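PDB 3JU7: putative PLP-dependent aminotransferase from Bacillus cereus ATCC 10987, which probably acts as a pyridoxal phosphate-dependent aminotransferase of the DegT/DnrJ/EryC1 family and binds calcium, though its substrate is unknown. Local coordinates for residues 23-26 and 30-33; 70-75 and 213-218; 112-117 and 146-151; 134-139 and 317-322. One frame throughout, in Å; residues are numbered along the deposited sequence.

Contact 1 (23-26 and 30-33). With ACT (acetate ion), chain F.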
loop_
_atom_site.group_PDB
_atom_site.type_symbol
_atom_site.label_atom_id
_atom_site.label_comp_id
_atom_site.label_asym_id
_atom_site.label_seq_id
_atom_site.Cartn_x
_atom_site.Cartn_y
_atom_site.Cartn_z
ATOM N N LYS A 23 14.525 0.963 -19.208
ATOM C CA LYS A 23 15.539 0.063 -19.779
ATOM C C LYS A 23 16.483 -0.442 -18.695
ATOM O O LYS A 23 16.824 -1.614 -18.666
ATOM C CB LYS A 23 16.363 0.707 -20.902
ATOM C CG LYS A 23 15.569 1.104 -22.157
ATOM C CD LYS A 23 14.656 0.017 -22.774
ATOM C CE LYS A 23 15.385 -0.981 -23.687
ATOM N NZ LYS A 23 14.428 -1.523 -24.722
ATOM N N GLU A 24 16.919 0.427 -17.796
ATOM C CA GLU A 24 17.761 -0.034 -16.695
ATOM C C GLU A 24 17.089 -1.143 -15.889
ATOM O O GLU A 24 17.723 -2.142 -15.546
ATOM C CB GLU A 24 18.051 1.092 -15.747
ATOM C CG GLU A 24 19.135 2.005 -16.176
ATOM C CD GLU A 24 19.483 2.944 -15.047
ATOM O OE1 GLU A 24 20.028 2.466 -14.027
ATOM O OE2 GLU A 24 19.186 4.141 -15.180
ATOM N N ILE A 25 15.808 -0.940 -15.555
ATOM C CA ILE A 25 15.090 -1.920 -14.779
ATOM C C ILE A 25 15.050 -3.249 -15.505
ATOM O O ILE A 25 15.266 -4.299 -14.899
ATOM C CB ILE A 25 13.642 -1.489 -14.504
ATOM C CG1 ILE A 25 13.612 -0.325 -13.497
ATOM C CG2 ILE A 25 12.870 -2.648 -13.960
ATOM C CD1 ILE A 25 12.384 0.541 -13.517
ATOM N N ASP A 26 14.758 -3.218 -16.797
ATOM C CA ASP A 26 14.661 -4.445 -17.585
ATOM C C ASP A 26 16.024 -5.133 -17.688
ATOM O O ASP A 26 16.071 -6.361 -17.681
ATOM C CB ASP A 26 14.136 -4.179 -19.005
ATOM C CG ASP A 26 12.637 -3.910 -19.050
ATOM O OD1 ASP A 26 11.951 -4.282 -18.078
ATOM O OD2 ASP A 26 12.159 -3.348 -20.074
ATOM N N ILE A 30 15.715 -6.144 -11.451
ATOM C CA ILE A 30 15.358 -5.800 -10.066
ATOM C C ILE A 30 14.196 -4.839 -10.283
ATOM O O ILE A 30 14.335 -3.826 -11.005
ATOM C CB ILE A 30 16.517 -5.151 -9.268
ATOM C CG1 ILE A 30 17.789 -6.017 -9.332
ATOM C CG2 ILE A 30 16.103 -4.874 -7.835
ATOM C CD1 ILE A 30 18.948 -5.470 -8.578
ATOM N N TYR A 31 13.056 -5.213 -9.721
ATOM C CA TYR A 31 11.782 -4.550 -9.939
ATOM C C TYR A 31 11.140 -3.907 -8.711
ATOM O O TYR A 31 10.250 -3.075 -8.873
ATOM C CB TYR A 31 10.780 -5.547 -10.518
ATOM C CG TYR A 31 11.311 -6.197 -11.761
ATOM C CD1 TYR A 31 11.294 -5.533 -12.979
ATOM C CD2 TYR A 31 11.852 -7.470 -11.723
ATOM C CE1 TYR A 31 11.834 -6.111 -14.124
ATOM C CE2 TYR A 31 12.358 -8.075 -12.876
ATOM C CZ TYR A 31 12.352 -7.392 -14.073
ATOM O OH TYR A 31 12.848 -7.999 -15.216
ATOM N N THR A 32 11.571 -4.279 -7.510
ATOM C CA THR A 32 11.022 -3.688 -6.299
ATOM C C THR A 32 11.903 -3.995 -5.078
ATOM O O THR A 32 13.053 -4.415 -5.234
ATOM C CB THR A 32 9.550 -4.196 -6.058
ATOM O OG1 THR A 32 8.972 -3.514 -4.914
ATOM C CG2 THR A 32 9.547 -5.727 -5.921
ATOM N N ASN A 33 11.381 -3.745 -3.879
ATOM C CA ASN A 33 12.088 -4.015 -2.622
ATOM C C ASN A 33 13.395 -3.208 -2.476
ATOM O O ASN A 33 14.492 -3.770 -2.376
ATOM C CB ASN A 33 12.311 -5.538 -2.440
ATOM C CG ASN A 33 10.984 -6.304 -2.197
ATOM O OD1 ASN A 33 9.913 -5.922 -2.704
ATOM N ND2 ASN A 33 11.058 -7.381 -1.415
HETATM C C ACT F . 7.303 -9.020 -0.947
HETATM O O ACT F . 8.492 -8.602 -0.737
HETATM O OXT ACT F . 6.397 -8.155 -1.011
HETATM C CH3 ACT F . 6.972 -10.466 -1.159
HETATM O O HOH W 1 12.148 -6.712 -17.507
#
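Ile25, near the end of helix 19-28, sets its CG2 branch obliquely against the Tyr31 ring, 3.4 Å from CD1. That methyl lies anti to the backbone N, while CG1 turns beside the N (chi1 -71°), so the smaller branch faces the turn; it also lies 3.5 Å from Ile30 O. A beta-branched residue suits the place: its other contacts reach Ile37 and Tyr238 of the neighbouring helices. Tyr31 has its CG anti to the carbonyl carbon (chi1 -55°), which swings the ring back along the helix end and carries its hydroxyl toward Asp26. There the two polar ends meet through a water, which accepts from Tyr31 OH at 2.7 Å and donates to Asp26 OD1. The other carboxylate oxygen of Asp26, OD2, takes the backbone N-H of Val15 of the second subunit. Further along, Asn33 ND2 gives a nearly straight bond (169°) to an oxygen, 2.9 Å away, of an acetate that Lys234 also binds, while Asn33 OD1 meets His188 of the second subunit. The loop also packs on His188 and Ala189 of that subunit, close in sequence to the predicted cofactor lysine Lys191, consistent with a fold type I aminotransferase whose active site lies between subunits.

Contact 2 (70-75 and 213-218)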
loop_
_atom_site.group_PDB
_atom_site.type_symbol
_atom_site.label_atom_id
_atom_site.label_comp_id
_atom_site.label_asym_id
_atom_site.label_seq_id
_atom_site.Cartn_x
_atom_site.Cartn_y
_atom_site.Cartn_z
ATOM N N ILE A 70 3.054 6.498 12.413
ATOM C CA ILE A 70 2.283 6.517 13.669
ATOM C C ILE A 70 2.511 5.241 14.485
ATOM O O ILE A 70 2.766 5.311 15.681
ATOM C CB ILE A 70 0.773 6.701 13.377
ATOM C CG1 ILE A 70 0.510 8.138 12.907
ATOM C CG2 ILE A 70 -0.121 6.329 14.597
ATOM C CD1 ILE A 70 -0.701 8.281 12.039
ATOM N N GLN A 71 2.425 4.084 13.817
ATOM C CA GLN A 71 2.688 2.783 14.455
ATOM C C GLN A 71 4.086 2.770 15.095
ATOM O O GLN A 71 4.206 2.393 16.233
ATOM C CB GLN A 71 2.551 1.630 13.442
ATOM C CG GLN A 71 2.832 0.260 14.045
ATOM C CD GLN A 71 1.888 -0.095 15.191
ATOM O OE1 GLN A 71 0.717 0.266 15.176
ATOM N NE2 GLN A 71 2.409 -0.790 16.191
ATOM N N LEU A 72 5.132 3.203 14.389
ATOM C CA LEU A 72 6.483 3.262 14.990
ATOM C C LEU A 72 6.593 4.228 16.173
ATOM O O LEU A 72 7.194 3.929 17.187
ATOM C CB LEU A 72 7.535 3.684 13.940
ATOM C CG LEU A 72 8.957 3.906 14.449
ATOM C CD1 LEU A 72 9.521 2.577 14.933
ATOM C CD2 LEU A 72 9.826 4.549 13.372
ATOM N N LYS A 73 6.022 5.413 16.016
ATOM C CA LYS A 73 6.307 6.522 16.902
ATOM C C LYS A 73 5.290 6.677 18.036
ATOM O O LYS A 73 5.566 7.353 18.999
ATOM C CB LYS A 73 6.363 7.796 16.065
ATOM C CG LYS A 73 7.661 7.899 15.268
ATOM C CD LYS A 73 7.875 9.214 14.587
ATOM C CE LYS A 73 7.946 10.426 15.532
ATOM N NZ LYS A 73 9.248 10.677 16.162
ATOM N N LYS A 74 4.121 6.072 17.940
ATOM C CA LYS A 74 3.142 6.276 18.987
ATOM C C LYS A 74 3.622 5.803 20.379
ATOM O O LYS A 74 4.282 4.789 20.528
ATOM C CB LYS A 74 1.805 5.611 18.638
ATOM C CG LYS A 74 1.898 4.107 18.539
ATOM C CD LYS A 74 0.613 3.397 18.081
ATOM C CE LYS A 74 0.763 1.902 18.327
ATOM N NZ LYS A 74 -0.490 1.206 18.142
ATOM N N ARG A 75 3.232 6.536 21.411
ATOM C CA ARG A 75 3.520 6.105 22.770
ATOM C C ARG A 75 2.615 4.944 23.078
ATOM O O ARG A 75 1.399 4.996 22.861
ATOM C CB ARG A 75 3.337 7.245 23.757
ATOM C CG ARG A 75 4.178 8.430 23.370
ATOM C CD ARG A 75 4.351 9.391 24.457
ATOM N NE ARG A 75 3.084 9.839 24.986
ATOM C CZ ARG A 75 2.965 10.794 25.902
ATOM N NH1 ARG A 75 4.051 11.392 26.389
ATOM N NH2 ARG A 75 1.752 11.163 26.332
ATOM N N LYS A 213 11.880 1.491 7.076
ATOM C CA LYS A 213 12.191 0.681 5.913
ATOM C C LYS A 213 11.881 -0.784 6.180
ATOM O O LYS A 213 11.263 -1.463 5.363
ATOM C CB LYS A 213 13.659 0.875 5.462
ATOM C CG LYS A 213 13.774 2.005 4.434
ATOM C CD LYS A 213 15.190 2.558 4.244
ATOM C CE LYS A 213 15.468 3.157 2.846
ATOM N NZ LYS A 213 14.286 3.271 1.916
ATOM N N ARG A 214 12.294 -1.262 7.346
ATOM C CA ARG A 214 12.052 -2.638 7.687
ATOM C C ARG A 214 10.563 -2.884 7.869
ATOM O O ARG A 214 10.077 -3.908 7.410
ATOM C CB ARG A 214 12.764 -3.004 8.973
ATOM C CG ARG A 214 14.297 -3.101 8.857
ATOM C CD ARG A 214 14.799 -3.683 10.184
ATOM N NE ARG A 214 16.241 -3.655 10.273
ATOM C CZ ARG A 214 16.964 -4.349 11.139
ATOM N NH1 ARG A 214 16.392 -5.154 12.018
ATOM N NH2 ARG A 214 18.282 -4.264 11.089
HETATM N N MSE A 215 9.870 -1.959 8.540
HETATM C CA MSE A 215 8.421 -2.096 8.737
HETATM C C MSE A 215 7.644 -2.264 7.419
HETATM O O MSE A 215 6.740 -3.062 7.326
HETATM C CB MSE A 215 7.864 -0.906 9.521
HETATM C CG MSE A 215 8.282 -0.934 10.953
HETATM SE SE MSE A 215 7.674 0.614 11.933
HETATM C CE MSE A 215 5.699 0.469 11.533
ATOM N N GLY A 216 8.041 -1.511 6.400
ATOM C CA GLY A 216 7.415 -1.618 5.099
ATOM C C GLY A 216 7.790 -2.859 4.304
ATOM O O GLY A 216 7.294 -3.034 3.199
ATOM N N ASN A 217 8.682 -3.683 4.863
ATOM C CA ASN A 217 9.084 -4.974 4.317
ATOM C C ASN A 217 8.888 -6.013 5.421
ATOM O O ASN A 217 9.815 -6.743 5.799
ATOM C CB ASN A 217 10.564 -4.923 3.839
ATOM C CG ASN A 217 11.022 -6.222 3.149
ATOM O OD1 ASN A 217 10.266 -6.871 2.403
ATOM N ND2 ASN A 217 12.264 -6.587 3.387
ATOM N N PHE A 218 7.666 -6.038 5.972
ATOM C CA PHE A 218 7.232 -7.085 6.885
ATOM C C PHE A 218 7.982 -7.158 8.222
ATOM O O PHE A 218 8.019 -8.221 8.863
ATOM C CB PHE A 218 7.297 -8.454 6.168
ATOM C CG PHE A 218 6.721 -8.431 4.775
ATOM C CD1 PHE A 218 5.348 -8.435 4.586
ATOM C CD2 PHE A 218 7.537 -8.377 3.672
ATOM C CE1 PHE A 218 4.804 -8.400 3.335
ATOM C CE2 PHE A 218 6.982 -8.336 2.400
ATOM C CZ PHE A 218 5.600 -8.349 2.246
#
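Met215, a selenomethionine at the end of helix 206-215, reaches across to Gln71 and Leu72 on the last turn of helix 62-73. The two helices follow strands 199-203 and 55-59, which are antiparallel neighbours in the sheet, so this is helix-to-helix packing within the alpha/beta layers expected of a fold type I aminotransferase. The backbones stay well apart, with Leu72 CA and Met215 CA 8.5 Å from each other, and the long Met215 side chain spans the gap.

Everything that passes between the segments is apolar. The selenium rests 3.7 Å from Leu72 CB, the two side chains meeting at a slant; Leu72 also packs on Asp208, Arg211 and Ile212, on the preceding turns of helix 206-215. Past the selenium the chain bends (chi3 55°), turning CE away from the leucine and toward Gln71, whose side chain it meets at about a right angle.

The polar groups bond within their segment or to neighbouring parts of the chain. Lys74 NZ makes a weak bond to Gln71 OE1 and a second bond to Cys98 O, and Gln71 also packs on Trp97 of the second subunit. Glutamine suits this edge because its methylenes can serve the apolar contact while its amide keeps polar company: Met215 CE sits 3.8 Å from Gln71 CG and 3.9 Å from Gln71 CB.

Contact 3 (112-117 and 146-151)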
loop_
_atom_site.group_PDB
_atom_site.type_symbol
_atom_site.label_atom_id
_atom_site.label_comp_id
_atom_site.label_asym_id
_atom_site.label_seq_id
_atom_site.Cartn_x
_atom_site.Cartn_y
_atom_site.Cartn_z
ATOM N N TRP A 112 -5.210 28.215 9.259
ATOM C CA TRP A 112 -5.936 26.943 9.174
ATOM C C TRP A 112 -5.141 25.741 9.624
ATOM O O TRP A 112 -5.434 24.616 9.240
ATOM C CB TRP A 112 -6.500 26.718 7.780
ATOM C CG TRP A 112 -7.158 27.931 7.222
ATOM C CD1 TRP A 112 -7.790 28.914 7.925
ATOM C CD2 TRP A 112 -7.266 28.287 5.842
ATOM N NE1 TRP A 112 -8.272 29.872 7.069
ATOM C CE2 TRP A 112 -7.965 29.511 5.782
ATOM C CE3 TRP A 112 -6.827 27.699 4.649
ATOM C CZ2 TRP A 112 -8.237 30.162 4.567
ATOM C CZ3 TRP A 112 -7.099 28.331 3.456
ATOM C CH2 TRP A 112 -7.800 29.562 3.425
ATOM N N TYR A 113 -4.123 25.982 10.436
ATOM C CA TYR A 113 -3.442 24.903 11.111
ATOM C C TYR A 113 -4.061 24.689 12.508
ATOM O O TYR A 113 -4.749 25.561 13.059
ATOM C CB TYR A 113 -1.944 25.186 11.273
ATOM C CG TYR A 113 -1.233 25.714 10.065
ATOM C CD1 TYR A 113 -1.332 25.078 8.841
ATOM C CD2 TYR A 113 -0.377 26.799 10.168
ATOM C CE1 TYR A 113 -0.635 25.548 7.731
ATOM C CE2 TYR A 113 0.314 27.283 9.071
ATOM C CZ TYR A 113 0.185 26.660 7.844
ATOM O OH TYR A 113 0.909 27.131 6.753
HETATM N N MSE A 114 -3.770 23.525 13.066
HETATM C CA MSE A 114 -4.118 23.188 14.436
HETATM C C MSE A 114 -3.619 24.328 15.337
HETATM O O MSE A 114 -2.471 24.788 15.208
HETATM C CB MSE A 114 -3.534 21.792 14.783
HETATM C CG MSE A 114 -3.949 21.274 16.115
HETATM SE SE MSE A 114 -3.807 19.399 16.296
HETATM C CE MSE A 114 -1.935 19.293 15.640
ATOM N N ASP A 115 -4.511 24.847 16.176
ATOM C CA ASP A 115 -4.175 25.935 17.087
ATOM C C ASP A 115 -3.328 25.406 18.243
ATOM O O ASP A 115 -3.815 24.654 19.079
ATOM C CB ASP A 115 -5.463 26.576 17.622
ATOM C CG ASP A 115 -5.215 27.605 18.720
ATOM O OD1 ASP A 115 -4.140 27.573 19.351
ATOM O OD2 ASP A 115 -6.116 28.422 18.982
ATOM N N LYS A 116 -2.069 25.834 18.298
ATOM C CA LYS A 116 -1.092 25.259 19.222
ATOM C C LYS A 116 -1.444 25.476 20.693
ATOM O O LYS A 116 -1.190 24.625 21.516
ATOM C CB LYS A 116 0.341 25.722 18.865
ATOM C CG LYS A 116 0.922 24.877 17.663
ATOM C CD LYS A 116 2.188 25.437 16.976
ATOM C CE LYS A 116 1.840 26.580 16.026
ATOM N NZ LYS A 116 2.936 26.871 15.061
ATOM N N THR A 117 -2.095 26.582 20.992
ATOM C CA THR A 117 -2.552 26.852 22.336
ATOM C C THR A 117 -3.547 25.815 22.783
ATOM O O THR A 117 -3.448 25.268 23.881
ATOM C CB THR A 117 -3.222 28.217 22.400
ATOM O OG1 THR A 117 -2.241 29.202 22.114
ATOM C CG2 THR A 117 -3.781 28.494 23.754
ATOM N N GLU A 146 8.710 24.670 14.740
ATOM C CA GLU A 146 9.403 24.958 16.005
ATOM C C GLU A 146 8.706 24.354 17.238
ATOM O O GLU A 146 9.334 23.718 18.034
ATOM C CB GLU A 146 9.540 26.475 16.212
ATOM N N GLU A 147 7.403 24.547 17.374
ATOM C CA GLU A 147 6.686 24.108 18.559
ATOM C C GLU A 147 6.509 22.599 18.555
ATOM O O GLU A 147 6.465 21.974 19.612
ATOM C CB GLU A 147 5.315 24.803 18.659
ATOM C CG GLU A 147 5.328 26.369 18.554
ATOM C CD GLU A 147 5.879 27.077 19.794
ATOM O OE1 GLU A 147 7.081 26.888 20.116
ATOM O OE2 GLU A 147 5.116 27.848 20.435
ATOM N N TYR A 148 6.426 22.013 17.364
ATOM C CA TYR A 148 6.295 20.554 17.218
ATOM C C TYR A 148 7.615 19.876 17.548
ATOM O O TYR A 148 7.656 18.777 18.143
ATOM C CB TYR A 148 5.783 20.189 15.811
ATOM C CG TYR A 148 4.306 20.571 15.669
ATOM C CD1 TYR A 148 3.312 19.861 16.346
ATOM C CD2 TYR A 148 3.915 21.662 14.912
ATOM C CE1 TYR A 148 1.958 20.232 16.245
ATOM C CE2 TYR A 148 2.565 22.041 14.810
ATOM C CZ TYR A 148 1.609 21.335 15.462
ATOM O OH TYR A 148 0.308 21.738 15.377
ATOM N N GLU A 149 8.698 20.550 17.186
ATOM C CA GLU A 149 10.016 20.083 17.544
ATOM C C GLU A 149 10.109 20.116 19.069
ATOM O O GLU A 149 10.718 19.222 19.688
ATOM C CB GLU A 149 11.075 20.961 16.876
ATOM C CG GLU A 149 12.493 20.599 17.199
ATOM C CD GLU A 149 13.012 19.389 16.436
ATOM O OE1 GLU A 149 12.372 18.919 15.474
ATOM O OE2 GLU A 149 14.108 18.918 16.801
ATOM N N GLU A 150 9.438 21.096 19.678
ATOM C CA GLU A 150 9.487 21.235 21.119
ATOM C C GLU A 150 8.799 20.069 21.797
ATOM O O GLU A 150 9.305 19.543 22.815
ATOM C CB GLU A 150 8.867 22.568 21.584
ATOM C CG GLU A 150 9.338 22.994 22.943
ATOM C CD GLU A 150 10.867 23.182 22.986
ATOM O OE1 GLU A 150 11.422 23.839 22.064
ATOM O OE2 GLU A 150 11.506 22.646 23.927
ATOM N N LEU A 151 7.656 19.671 21.225
ATOM C CA LEU A 151 6.889 18.511 21.697
ATOM C C LEU A 151 7.737 17.264 21.623
ATOM O O LEU A 151 7.761 16.458 22.564
ATOM C CB LEU A 151 5.585 18.312 20.903
ATOM C CG LEU A 151 4.384 19.209 21.216
ATOM C CD1 LEU A 151 3.184 18.861 20.304
ATOM C CD2 LEU A 151 3.997 19.130 22.731
#
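The start of helix 116-126 and the loop leading into it meet helix 146-153: Lys116 and Met114 face Glu147 and Tyr148. The two helices are separated in sequence by strand 130-133, in the run of alternating helices and strands that builds the alpha/beta domain, and both Met114 and Tyr148 also pack on Val133 of that strand.

Tyr148 puts the hydroxyl end of its ring between two aliphatic chains. On the CE1 side comes the terminal methyl of Met114, a selenomethionine bent at its last torsion (chi3 50°), with CE 3.3 Å from Tyr148 OH. Toward CE2 lies the stem of Lys116, whose CD is 4.0 Å from that ring carbon and whose CG approaches the hydroxyl. The same CD touches Glu147 CB at 3.6 Å, the lysine and glutamate stems crossing at about a right angle. Long unbranched residues suit this outer part, since their methylenes can pack while their charged ends lead on.

Asp115 occupies the N-cap of helix 116-126: its OD1 takes a weak, bent bond from Thr117 N, and OD2 forms a salt bridge with Arg339. Lys116 NZ and Glu147 OE2 remain 5.9 Å apart, too far for a salt bridge, so the opposite charges can add at most a modest long-range attraction and cohesion here rests on the contact of carbon chains.

Contact 4 (134-139 and 317-322)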
loop_
_atom_site.group_PDB
_atom_site.type_symbol
_atom_site.label_atom_id
_atom_site.label_comp_id
_atom_site.label_asym_id
_atom_site.label_seq_id
_atom_site.Cartn_x
_atom_site.Cartn_y
_atom_site.Cartn_z
ATOM N N VAL A 134 -0.517 14.628 15.344
ATOM C CA VAL A 134 -0.407 14.525 13.892
ATOM C C VAL A 134 -0.973 15.806 13.275
ATOM O O VAL A 134 -2.153 15.868 12.918
ATOM C CB VAL A 134 -1.146 13.266 13.382
ATOM C CG1 VAL A 134 -0.931 13.040 11.861
ATOM C CG2 VAL A 134 -0.705 12.044 14.187
ATOM N N PRO A 135 -0.138 16.843 13.172
ATOM C CA PRO A 135 -0.611 18.053 12.508
ATOM C C PRO A 135 -0.615 17.873 10.994
ATOM O O PRO A 135 0.111 17.004 10.446
ATOM C CB PRO A 135 0.413 19.118 12.932
ATOM C CG PRO A 135 1.637 18.355 13.198
ATOM C CD PRO A 135 1.256 16.983 13.637
ATOM N N TYR A 136 -1.456 18.667 10.336
ATOM C CA TYR A 136 -1.488 18.734 8.864
ATOM C C TYR A 136 -1.015 20.102 8.356
ATOM O O TYR A 136 -1.508 21.126 8.787
ATOM C CB TYR A 136 -2.901 18.438 8.419
ATOM C CG TYR A 136 -3.237 18.776 6.998
ATOM C CD1 TYR A 136 -2.399 18.440 5.958
ATOM C CD2 TYR A 136 -4.445 19.383 6.692
ATOM C CE1 TYR A 136 -2.742 18.747 4.640
ATOM C CE2 TYR A 136 -4.788 19.689 5.380
ATOM C CZ TYR A 136 -3.941 19.380 4.360
ATOM O OH TYR A 136 -4.286 19.724 3.049
ATOM N N ALA A 137 -0.047 20.121 7.452
ATOM C CA ALA A 137 0.468 21.372 6.906
ATOM C C ALA A 137 -0.501 21.810 5.794
ATOM O O ALA A 137 -0.224 21.707 4.584
ATOM C CB ALA A 137 1.886 21.189 6.394
ATOM N N THR A 138 -1.642 22.311 6.247
ATOM C CA THR A 138 -2.808 22.575 5.409
ATOM C C THR A 138 -2.483 23.212 4.072
ATOM O O THR A 138 -1.813 24.255 4.012
ATOM C CB THR A 138 -3.810 23.493 6.174
ATOM O OG1 THR A 138 -4.054 22.910 7.447
ATOM C CG2 THR A 138 -5.113 23.704 5.408
ATOM N N PHE A 139 -2.964 22.538 3.028
ATOM C CA PHE A 139 -2.891 22.985 1.626
ATOM C C PHE A 139 -1.459 23.230 1.121
ATOM O O PHE A 139 -1.213 24.123 0.314
ATOM C CB PHE A 139 -3.795 24.191 1.399
ATOM C CG PHE A 139 -5.270 23.986 1.837
ATOM C CD1 PHE A 139 -5.941 22.816 1.594
ATOM C CD2 PHE A 139 -5.978 25.026 2.409
ATOM C CE1 PHE A 139 -7.275 22.661 1.946
ATOM C CE2 PHE A 139 -7.297 24.886 2.752
ATOM C CZ PHE A 139 -7.950 23.696 2.523
ATOM N N LEU A 317 -14.979 21.405 -2.305
ATOM C CA LEU A 317 -14.990 21.940 -0.953
ATOM C C LEU A 317 -14.109 21.084 -0.026
ATOM O O LEU A 317 -14.618 20.262 0.734
ATOM C CB LEU A 317 -16.432 21.929 -0.423
ATOM C CG LEU A 317 -17.508 22.663 -1.223
ATOM C CD1 LEU A 317 -18.862 22.308 -0.663
ATOM C CD2 LEU A 317 -17.267 24.188 -1.232
ATOM N N TYR A 318 -12.791 21.254 -0.128
ATOM C CA TYR A 318 -11.842 20.656 0.794
ATOM C C TYR A 318 -11.596 21.607 2.002
ATOM O O TYR A 318 -10.895 22.607 1.850
ATOM C CB TYR A 318 -10.525 20.368 0.035
ATOM C CG TYR A 318 -10.704 19.254 -0.969
ATOM C CD1 TYR A 318 -11.008 17.955 -0.539
ATOM C CD2 TYR A 318 -10.617 19.487 -2.344
ATOM C CE1 TYR A 318 -11.201 16.917 -1.449
ATOM C CE2 TYR A 318 -10.806 18.448 -3.269
ATOM C CZ TYR A 318 -11.113 17.173 -2.810
ATOM O OH TYR A 318 -11.315 16.141 -3.692
ATOM N N PHE A 319 -12.100 21.337 3.208
ATOM C CA PHE A 319 -12.746 20.129 3.658
ATOM C C PHE A 319 -14.096 20.466 4.251
ATOM O O PHE A 319 -14.210 20.956 5.375
ATOM C CB PHE A 319 -11.858 19.476 4.696
ATOM C CG PHE A 319 -10.526 19.161 4.171
ATOM C CD1 PHE A 319 -10.357 18.097 3.290
ATOM C CD2 PHE A 319 -9.451 19.968 4.468
ATOM C CE1 PHE A 319 -9.126 17.822 2.738
ATOM C CE2 PHE A 319 -8.219 19.698 3.918
ATOM C CZ PHE A 319 -8.060 18.631 3.047
ATOM N N SER A 320 -15.131 20.194 3.490
ATOM C CA SER A 320 -16.477 20.437 3.960
ATOM C C SER A 320 -17.344 19.392 3.297
ATOM O O SER A 320 -17.540 19.483 2.094
ATOM C CB SER A 320 -16.909 21.843 3.549
ATOM O OG SER A 320 -18.266 22.044 3.829
ATOM N N PRO A 321 -17.839 18.389 4.062
ATOM C CA PRO A 321 -17.667 18.216 5.506
ATOM C C PRO A 321 -16.231 18.017 5.939
ATOM O O PRO A 321 -15.449 17.367 5.238
ATOM C CB PRO A 321 -18.444 16.928 5.788
ATOM C CG PRO A 321 -18.407 16.172 4.469
ATOM C CD PRO A 321 -18.646 17.284 3.502
ATOM N N SER A 322 -15.892 18.579 7.096
ATOM C CA SER A 322 -14.635 18.257 7.727
ATOM C C SER A 322 -14.737 16.851 8.300
ATOM O O SER A 322 -15.853 16.298 8.394
ATOM C CB SER A 322 -14.316 19.252 8.836
ATOM O OG SER A 322 -13.339 20.162 8.396
#
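Phe319 drives the rim of its ring into the notch between Tyr136 and Phe139. One corner, CE2, does most of the touching: it lies 3.7 Å from Tyr136 CE2 and equally 3.7 Å from Phe139 CE1. Neither approach is a true stack. Phe139 and Phe319 are turned nearly parallel, with planes at 17°, but they slide past each other until their centroids are 5.8 Å apart. Tyr136 comes from the opposite direction, and its hydroxyl lies in the plane of the Phe319 ring at the edge.

A turn and a hydrogen bond hold the walls of the notch. Ala137 is the centre of an inverse gamma turn, which folds the chain back over Tyr136; Phe139 N then donates an almost straight bond (165°) to Tyr136 OH, 3.1 Å away, fixing how the tyrosine ring meets the backbone. Thr138 lines the notch, its CA over the face of Tyr136 turned from Phe319 and its CG2 over the same side of the Phe139 ring that Phe319 approaches.

In fold terms, the loop after strand 130-133 here meets a loop from the C-terminal part of the chain, probably the large domain against the smaller one of a fold type I enzyme; Phe86 adds an edge-to-face ring to Phe319. Flat, rigid aromatics suit such a buried seam. A cis peptide bond before Phe319 shapes the approaching loop, and Tyr318 O comes in near the plane of the Phe139 ring, at its edge, 3.2 Å from CZ. Behind the wedge, Ser322 OG donates to Phe319 O from above the carbonyl plane.

Overall arrangement
Contact 4 is the most buried and almost wholly aromatic, whereas contacts 1 to 3 are only partly buried. Contact 1 lies farthest out, its centre about 28 Å from that of the chain, and alone among them bridges its segments by water. Contacts 2 and 3 both use a selenomethionine, from a helix in one and from the loop before a helix in the other, but contact 3 touches no other chain while contact 2 borders the second subunit, as contact 1 does. Contacts 3 and 4 interlock: Tyr148 and Met114 pack on Pro135, and Trp112 O probably accepts from Thr138 OG1. Contact 2 meets contact 4 through Ile70 and Val134, and contact 1 through Asn217 and Asn33.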